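Local atomic coordinates of D-alanyl-D-alanine carboxypeptidase (Streptococcus pneumoniae R6, PDB entry 1XP4), a protein that probably trims the terminal D-alanine from the peptide side chains of cell-wall precursors, as a serine carboxypeptidase that helps regulate peptidoglycan synthesis. Residues Phe10-Ala14 / Ser269-Tyr273. Sequence-based numbering, arbitrary orientation.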
loop_
_atom_site.group_PDB
_atom_site.type_symbol
_atom_site.label_atom_id
_atom_site.label_comp_id
_atom_site.label_asym_id
_atom_site.label_seq_id
_atom_site.Cartn_x
_atom_site.Cartn_y
_atom_site.Cartn_z
ATOM N N PHE A 10 5.112 22.931 8.451
ATOM C CA PHE A 10 3.854 22.327 7.919
ATOM C C PHE A 10 3.170 21.364 8.883
ATOM O O PHE A 10 3.820 20.540 9.519
ATOM C CB PHE A 10 4.126 21.572 6.615
ATOM C CG PHE A 10 2.988 20.675 6.185
ATOM C CD1 PHE A 10 1.817 21.209 5.657
ATOM C CD2 PHE A 10 3.076 19.296 6.339
ATOM C CE1 PHE A 10 0.743 20.377 5.286
ATOM C CE2 PHE A 10 2.008 18.459 5.971
ATOM C CZ PHE A 10 0.841 19.005 5.443
ATOM N N THR A 11 1.846 21.473 8.959
ATOM C CA THR A 11 1.023 20.607 9.800
ATOM C C THR A 11 -0.195 20.202 8.976
ATOM O O THR A 11 -0.734 21.010 8.220
ATOM C CB THR A 11 0.519 21.326 11.055
ATOM O OG1 THR A 11 1.627 21.904 11.747
ATOM C CG2 THR A 11 -0.189 20.339 11.981
ATOM N N ILE A 12 -0.630 18.958 9.122
ATOM C CA ILE A 12 -1.776 18.484 8.368
ATOM C C ILE A 12 -3.060 18.618 9.168
ATOM O O ILE A 12 -3.071 18.426 10.382
ATOM C CB ILE A 12 -1.580 17.019 7.936
ATOM C CG1 ILE A 12 -2.694 16.619 6.965
ATOM C CG2 ILE A 12 -1.530 16.107 9.165
ATOM C CD1 ILE A 12 -2.277 15.533 5.982
ATOM N N ALA A 13 -4.141 18.957 8.478
ATOM C CA ALA A 13 -5.440 19.132 9.114
ATOM C C ALA A 13 -6.140 17.785 9.281
ATOM O O ALA A 13 -7.245 17.563 8.769
ATOM C CB ALA A 13 -6.292 20.079 8.286
ATOM N N ALA A 14 -5.473 16.891 10.001
ATOM C CA ALA A 14 -5.983 15.551 10.268
ATOM C C ALA A 14 -5.397 15.141 11.612
ATOM O O ALA A 14 -4.323 15.616 11.981
ATOM C CB ALA A 14 -5.532 14.589 9.176
ATOM N N SER A 269 -2.562 18.718 0.269
ATOM C CA SER A 269 -1.747 19.614 1.073
ATOM C C SER A 269 -0.463 18.924 1.503
ATOM O O SER A 269 0.616 19.518 1.481
ATOM C CB SER A 269 -2.519 20.054 2.308
ATOM O OG SER A 269 -1.714 20.889 3.114
ATOM N N LEU A 270 -0.595 17.661 1.896
ATOM C CA LEU A 270 0.540 16.864 2.333
ATOM C C LEU A 270 1.544 16.652 1.204
ATOM O O LEU A 270 2.750 16.608 1.440
ATOM C CB LEU A 270 0.048 15.510 2.869
ATOM C CG LEU A 270 1.053 14.406 3.238
ATOM C CD1 LEU A 270 2.198 14.955 4.067
ATOM C CD2 LEU A 270 0.323 13.313 3.999
HETATM N N MSE A 271 1.048 16.530 -0.024
HETATM C CA MSE A 271 1.928 16.306 -1.164
HETATM C C MSE A 271 2.691 17.539 -1.618
HETATM O O MSE A 271 3.804 17.423 -2.143
HETATM C CB MSE A 271 1.143 15.701 -2.323
HETATM C CG MSE A 271 0.670 14.279 -2.038
HETATM SE SE MSE A 271 2.048 12.896 -2.102
HETATM C CE MSE A 271 3.645 13.914 -1.859
ATOM N N ASP A 272 2.101 18.717 -1.424
ATOM C CA ASP A 272 2.778 19.954 -1.792
ATOM C C ASP A 272 4.010 20.057 -0.904
ATOM O O ASP A 272 5.068 20.502 -1.337
ATOM C CB ASP A 272 1.880 21.174 -1.559
ATOM C CG ASP A 272 0.865 21.385 -2.671
ATOM O OD1 ASP A 272 1.271 21.471 -3.845
ATOM O OD2 ASP A 272 -0.344 21.481 -2.369
ATOM N N TYR A 273 3.863 19.636 0.345
ATOM C CA TYR A 273 4.965 19.671 1.295
ATOM C C TYR A 273 6.065 18.726 0.855
ATOM O O TYR A 273 7.226 19.122 0.699
ATOM C CB TYR A 273 4.479 19.252 2.682
ATOM C CG TYR A 273 5.594 18.971 3.671
ATOM C CD1 TYR A 273 6.417 19.993 4.135
ATOM C CD2 TYR A 273 5.823 17.675 4.144
ATOM C CE1 TYR A 273 7.434 19.736 5.042
ATOM C CE2 TYR A 273 6.841 17.409 5.052
ATOM C CZ TYR A 273 7.643 18.443 5.496
ATOM O OH TYR A 273 8.667 18.185 6.380
HETATM O O HOH W 1 -3.684 19.989 5.660
#
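Helix 262-277 packs on the five-stranded antiparallel sheet of the penicillin-binding domain, and the N-terminal lead-in to strand 17-21 lies alongside it, where Phe-10 meets Ser-269, Leu-270 and Tyr-273 and Ile-12 meets Leu-270. The Phe-10 ring is the centre of the contact. Over one of its faces comes the Tyr-273 methylene, a CH-pi contact with CB 4.1 Å from the centroid of the Phe-10 ring and 17° off the normal. The two rings are nearly parallel, their planes 18° apart, but so far slid that they barely overlap; Phe-10 CD2 sits over the Tyr-273 ring, 3.7 Å from its CG. The far end of Phe-10 reaches the helix backbone, CZ lying 3.8 Å from Leu-270 CA, while Ser-269 OG lies at the ring edge beside CE1, near the ring plane. In Ile-12, chi1 of -171° carries CG1 toward the helix, and CD1 at its end then meets Leu-270 CB at 3.9 Å; the same methyl also touches Leu-270 CD2. Both side chains also rest on the sheet, Ile-12 against Ala-17 and Val-250, Leu-270 against Ala-19 and Thr-248. A water accepts a bond from Ala-13 N at 3.0 Å and has a weak link to Ser-269 OG. Tyr-29, on strand 26-31, meets the Phe-10 ring edge-to-face, and Lys-31 NZ bonds to the carbonyl oxygens of Ile-12 and Ala-14. With no direct hydrogen bond between 10-14 and 269-273, the contact rests on ring and aliphatic packing, with at most a weak water link, while the polar grip on the lead-in's backbone comes partly from the neighbouring strand.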